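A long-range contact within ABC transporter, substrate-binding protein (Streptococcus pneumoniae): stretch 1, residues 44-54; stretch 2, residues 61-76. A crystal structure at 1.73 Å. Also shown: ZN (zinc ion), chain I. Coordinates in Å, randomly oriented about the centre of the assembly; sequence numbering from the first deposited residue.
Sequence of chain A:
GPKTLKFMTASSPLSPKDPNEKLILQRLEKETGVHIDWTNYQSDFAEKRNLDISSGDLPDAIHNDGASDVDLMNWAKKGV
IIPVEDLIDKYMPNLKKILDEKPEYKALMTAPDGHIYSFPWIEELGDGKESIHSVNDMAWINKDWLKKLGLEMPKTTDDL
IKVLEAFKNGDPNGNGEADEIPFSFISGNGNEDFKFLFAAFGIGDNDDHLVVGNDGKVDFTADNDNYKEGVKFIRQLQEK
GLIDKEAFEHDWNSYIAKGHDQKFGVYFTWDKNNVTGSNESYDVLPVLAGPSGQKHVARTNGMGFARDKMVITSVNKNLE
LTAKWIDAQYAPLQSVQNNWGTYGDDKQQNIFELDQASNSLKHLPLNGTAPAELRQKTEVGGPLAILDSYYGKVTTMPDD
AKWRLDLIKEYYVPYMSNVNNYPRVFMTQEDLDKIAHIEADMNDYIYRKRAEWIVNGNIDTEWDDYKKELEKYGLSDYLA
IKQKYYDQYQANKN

Stretch 1 (44-54) DFAEKRNLDIS
Stretch 2 (61-76) AIHNDGASDVDLMNWA

Residues 45-54 form a helix that runs antiparallel to strand 61-63 (179°, axes 11.8 Å apart) and nearly parallel to helix 69-76 (12°, 13.3 Å). In register, CA of Arg49 lies 8.5 Å from CA of Ile62, and CA of Ile53 lies 9.1 Å from CA of Trp75. Phe45, Arg49 and Ile53, spaced one helical turn apart, point their CA-to-CB bonds toward the second stretch.

Arg49 is the centre of the contact. Its chi1 and chi2 are t (177°, -157°), which extends the chain past Ile62; Arg49 CG sits 4.0 Å from Ile62 CD1. Chi3 then turns to p (61°), and chi4 is -147°. The guanidinium meets Asp65 edge-on: Arg49 NH1 donates to Asp65 OD1 at 2.8 Å, a salt bridge. Asp65 starts sideways, but chi1 t (-173°) brings its carboxylate nearer. Trp75 CH2 lies over one guanidinium face, 3.5 Å from Arg49 NE. The indole presents its edge, so this is not a parallel stack.

Asn50, chi1 m (-66°), holds the same guanidinium from within the helix. Its OD1 accepts from Arg49 NE (3.2 Å) and Arg49 NH2 (3.0 Å). A water links Trp75 NE1 (2.9 Å) to Asn50 OD1 (3.0 Å, weak).

Asp71, chi1 m (-70°), keeps OD2 4.0 Å from Arg49 NH2, well out of the guanidinium plane. A water donates to Asp71 OD2 at 2.6 Å and accepts from Arg49 NH2 at 3.0 Å. Ser68, chi1 p (75°), caps the second helix: its OG accepts from Asp71 N at 3.1 Å.

Apolar contacts complete the interface. Phe45, chi1 t (173°), chi2 84°, places CZ 3.8 Å from Ile62 CG2, at the ring edge. Ile53 and Ile62 are both m,t; their CD1 atoms are 4.3 Å apart. Ile53 CD1 also reaches Trp75 CZ2 at 3.6 Å; Trp75 is m (-64°), chi2 -21°.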

# COMPACT_ATOMS: atom_id res chain seq x y z
N ASP A 44 -11.37 -2.89 -18.37
CA ASP A 44 -11.56 -4.34 -18.26
C ASP A 44 -10.31 -5.08 -18.70
O ASP A 44 -10.39 -6.11 -19.36
CB ASP A 44 -12.78 -4.79 -19.12
CG ASP A 44 -13.78 -5.65 -18.36
OD1 ASP A 44 -13.72 -5.75 -17.11
OD2 ASP A 44 -14.66 -6.25 -19.03
N PHE A 45 -9.13 -4.59 -18.34
CA PHE A 45 -7.88 -5.22 -18.81
C PHE A 45 -7.83 -6.72 -18.51
O PHE A 45 -7.51 -7.55 -19.38
CB PHE A 45 -6.66 -4.52 -18.20
CG PHE A 45 -5.39 -5.22 -18.50
CD1 PHE A 45 -4.73 -4.99 -19.69
CD2 PHE A 45 -4.86 -6.13 -17.59
CE1 PHE A 45 -3.58 -5.66 -19.98
CE2 PHE A 45 -3.67 -6.79 -17.86
CZ PHE A 45 -3.04 -6.57 -19.08
N ALA A 46 -8.14 -7.08 -17.27
CA ALA A 46 -7.99 -8.48 -16.83
C ALA A 46 -8.85 -9.43 -17.65
O ALA A 46 -8.40 -10.50 -18.06
CB ALA A 46 -8.32 -8.62 -15.34
N GLU A 47 -10.11 -9.04 -17.90
CA GLU A 47 -10.98 -9.87 -18.74
C GLU A 47 -10.50 -9.98 -20.20
O GLU A 47 -10.49 -11.07 -20.76
CB GLU A 47 -12.44 -9.41 -18.74
CG GLU A 47 -13.37 -10.48 -19.31
CD GLU A 47 -13.01 -11.89 -18.80
OE1 GLU A 47 -13.09 -12.07 -17.56
OE2 GLU A 47 -12.59 -12.79 -19.60
N LYS A 48 -10.09 -8.86 -20.77
CA LYS A 48 -9.61 -8.84 -22.15
C LYS A 48 -8.33 -9.66 -22.30
O LYS A 48 -8.19 -10.44 -23.23
CB LYS A 48 -9.47 -7.40 -22.62
CG LYS A 48 -10.84 -6.71 -22.78
CD LYS A 48 -10.72 -5.24 -23.08
CE LYS A 48 -12.08 -4.57 -23.30
NZ LYS A 48 -11.89 -3.09 -23.30
N ARG A 49 -7.41 -9.51 -21.33
CA ARG A 49 -6.21 -10.35 -21.26
C ARG A 49 -6.54 -11.83 -21.16
O ARG A 49 -6.02 -12.64 -21.93
CB ARG A 49 -5.33 -9.91 -20.09
CG ARG A 49 -4.08 -10.77 -19.91
CD ARG A 49 -3.53 -10.73 -18.52
NE ARG A 49 -4.51 -11.23 -17.59
CZ ARG A 49 -4.69 -10.83 -16.34
NH1 ARG A 49 -3.91 -9.93 -15.79
NH2 ARG A 49 -5.68 -11.38 -15.63
N ASN A 50 -7.45 -12.20 -20.25
CA ASN A 50 -7.83 -13.62 -20.09
C ASN A 50 -8.47 -14.24 -21.35
O ASN A 50 -8.19 -15.41 -21.67
CB ASN A 50 -8.74 -13.80 -18.86
CG ASN A 50 -8.04 -13.50 -17.54
OD1 ASN A 50 -6.80 -13.43 -17.45
ND2 ASN A 50 -8.83 -13.26 -16.51
N LEU A 51 -9.26 -13.46 -22.10
CA LEU A 51 -9.83 -13.94 -23.38
C LEU A 51 -8.76 -14.18 -24.44
O LEU A 51 -8.80 -15.17 -25.17
CB LEU A 51 -10.86 -12.96 -23.94
CG LEU A 51 -12.23 -13.02 -23.28
CD1 LEU A 51 -13.05 -11.82 -23.71
CD2 LEU A 51 -12.94 -14.32 -23.59
N ASP A 52 -7.77 -13.30 -24.48
CA ASP A 52 -6.60 -13.50 -25.35
C ASP A 52 -5.81 -14.75 -25.03
O ASP A 52 -5.43 -15.49 -25.94
CB ASP A 52 -5.70 -12.24 -25.33
CG ASP A 52 -6.33 -11.09 -26.06
OD1 ASP A 52 -7.36 -11.36 -26.70
OD2 ASP A 52 -5.85 -9.94 -26.01
N ILE A 53 -5.58 -15.01 -23.74
CA ILE A 53 -4.88 -16.21 -23.31
C ILE A 53 -5.67 -17.48 -23.68
O ILE A 53 -5.12 -18.40 -24.30
CB ILE A 53 -4.56 -16.18 -21.79
CG1 ILE A 53 -3.53 -15.06 -21.51
CG2 ILE A 53 -4.00 -17.53 -21.29
CD1 ILE A 53 -3.34 -14.69 -20.04
N SER A 54 -6.95 -17.53 -23.34
CA SER A 54 -7.75 -18.72 -23.67
C SER A 54 -7.93 -18.94 -25.19
O SER A 54 -8.04 -20.06 -25.60
CB SER A 54 -9.08 -18.71 -22.92
OG SER A 54 -9.86 -17.63 -23.33
N ALA A 61 4.76 -10.40 -24.97
CA ALA A 61 4.81 -10.11 -23.52
C ALA A 61 3.56 -9.35 -23.12
O ALA A 61 2.90 -8.74 -23.96
CB ALA A 61 6.02 -9.27 -23.19
N ILE A 62 3.22 -9.41 -21.82
CA ILE A 62 2.09 -8.66 -21.27
C ILE A 62 2.74 -7.64 -20.33
O ILE A 62 3.37 -8.02 -19.34
CB ILE A 62 1.12 -9.57 -20.53
CG1 ILE A 62 0.59 -10.67 -21.46
CG2 ILE A 62 -0.03 -8.76 -19.92
CD1 ILE A 62 -0.24 -11.74 -20.74
N HIS A 63 2.60 -6.36 -20.68
CA HIS A 63 3.21 -5.21 -20.02
C HIS A 63 2.19 -4.55 -19.10
O HIS A 63 1.02 -4.40 -19.46
CB HIS A 63 3.69 -4.28 -21.10
CG HIS A 63 4.20 -2.96 -20.64
ND1 HIS A 63 3.38 -1.88 -20.48
CD2 HIS A 63 5.46 -2.53 -20.40
CE1 HIS A 63 4.11 -0.83 -20.12
NE2 HIS A 63 5.37 -1.20 -20.09
N ASN A 64 2.63 -4.15 -17.92
CA ASN A 64 1.76 -3.49 -16.93
C ASN A 64 0.63 -4.41 -16.49
O ASN A 64 -0.49 -3.99 -16.28
CB ASN A 64 1.27 -2.13 -17.49
CG ASN A 64 1.00 -1.11 -16.41
OD1 ASN A 64 1.66 -1.11 -15.36
ND2 ASN A 64 0.07 -0.20 -16.67
N ASP A 65 0.98 -5.66 -16.31
CA ASP A 65 0.03 -6.75 -16.16
C ASP A 65 -0.74 -6.87 -14.84
O ASP A 65 -1.91 -7.31 -14.85
CB ASP A 65 0.78 -8.07 -16.36
CG ASP A 65 -0.16 -9.31 -16.39
OD1 ASP A 65 -1.41 -9.17 -16.67
OD2 ASP A 65 0.37 -10.40 -16.14
N GLY A 66 -0.08 -6.59 -13.73
CA GLY A 66 -0.72 -6.74 -12.39
C GLY A 66 -1.42 -8.06 -11.98
O GLY A 66 -2.34 -8.02 -11.19
N ALA A 67 -0.98 -9.21 -12.46
CA ALA A 67 -1.67 -10.46 -12.14
C ALA A 67 -1.47 -10.92 -10.69
O ALA A 67 -0.46 -10.57 -10.08
CB ALA A 67 -1.18 -11.55 -13.04
N SER A 68 -2.41 -11.71 -10.18
CA SER A 68 -2.29 -12.34 -8.86
C SER A 68 -1.29 -13.52 -8.90
O SER A 68 -0.95 -14.06 -9.97
CB SER A 68 -3.65 -12.83 -8.39
OG SER A 68 -4.01 -14.00 -9.10
N ASP A 69 -0.82 -13.93 -7.71
CA ASP A 69 0.06 -15.09 -7.57
C ASP A 69 -0.57 -16.37 -8.11
O ASP A 69 0.08 -17.15 -8.79
CB ASP A 69 0.50 -15.25 -6.12
CG ASP A 69 1.44 -14.14 -5.68
OD1 ASP A 69 1.98 -13.39 -6.56
OD2 ASP A 69 1.66 -13.99 -4.46
N VAL A 70 -1.86 -16.52 -7.84
CA VAL A 70 -2.67 -17.62 -8.39
C VAL A 70 -2.59 -17.66 -9.91
O VAL A 70 -2.35 -18.72 -10.46
CB VAL A 70 -4.14 -17.52 -7.92
CG1 VAL A 70 -5.06 -18.38 -8.77
CG2 VAL A 70 -4.22 -17.98 -6.48
N ASP A 71 -2.80 -16.51 -10.55
CA ASP A 71 -2.73 -16.34 -12.02
C ASP A 71 -1.35 -16.72 -12.52
O ASP A 71 -1.23 -17.49 -13.47
CB ASP A 71 -2.99 -14.89 -12.49
CG ASP A 71 -4.42 -14.42 -12.34
OD1 ASP A 71 -5.36 -15.22 -12.39
OD2 ASP A 71 -4.59 -13.18 -12.19
N LEU A 72 -0.29 -16.16 -11.92
CA LEU A 72 1.08 -16.47 -12.38
C LEU A 72 1.36 -17.97 -12.35
O LEU A 72 1.89 -18.51 -13.32
CB LEU A 72 2.18 -15.77 -11.53
CG LEU A 72 2.29 -14.26 -11.72
CD1 LEU A 72 3.32 -13.69 -10.72
CD2 LEU A 72 2.65 -13.89 -13.16
N MET A 73 0.98 -18.62 -11.25
CA MET A 73 1.14 -20.07 -11.09
C MET A 73 0.39 -20.88 -12.14
O MET A 73 0.93 -21.82 -12.69
CB MET A 73 0.68 -20.53 -9.70
CG MET A 73 1.65 -20.22 -8.56
SD MET A 73 3.40 -20.36 -8.97
CE MET A 73 3.93 -20.64 -7.27
N ASN A 74 -0.86 -20.51 -12.38
CA ASN A 74 -1.63 -21.17 -13.43
C ASN A 74 -0.95 -21.00 -14.78
O ASN A 74 -0.77 -21.98 -15.50
CB ASN A 74 -3.05 -20.62 -13.49
CG ASN A 74 -3.97 -21.29 -12.50
OD1 ASN A 74 -3.76 -22.45 -12.10
ND2 ASN A 74 -5.00 -20.55 -12.08
N TRP A 75 -0.54 -19.78 -15.12
CA TRP A 75 0.07 -19.52 -16.42
C TRP A 75 1.40 -20.25 -16.60
O TRP A 75 1.70 -20.75 -17.69
CB TRP A 75 0.29 -18.04 -16.67
CG TRP A 75 -0.94 -17.25 -16.74
CD1 TRP A 75 -2.20 -17.71 -17.01
CD2 TRP A 75 -1.06 -15.83 -16.52
NE1 TRP A 75 -3.10 -16.66 -16.97
CE2 TRP A 75 -2.44 -15.51 -16.67
CE3 TRP A 75 -0.17 -14.82 -16.17
CZ2 TRP A 75 -2.92 -14.20 -16.52
CZ3 TRP A 75 -0.63 -13.52 -16.06
CH2 TRP A 75 -2.00 -13.22 -16.21
N ALA A 76 2.18 -20.30 -15.53
CA ALA A 76 3.44 -21.06 -15.52
C ALA A 76 3.20 -22.55 -15.72
O ALA A 76 3.82 -23.18 -16.59
CB ALA A 76 4.20 -20.83 -14.22
ZN ZN I . -8.85 -10.12 -27.46
O HOH W 1 -9.59 -9.72 -25.59
O HOH W 2 -5.68 -10.83 -12.63
O HOH W 3 -5.97 -16.28 -17.43
O HOH W 4 -7.84 -10.45 -29.34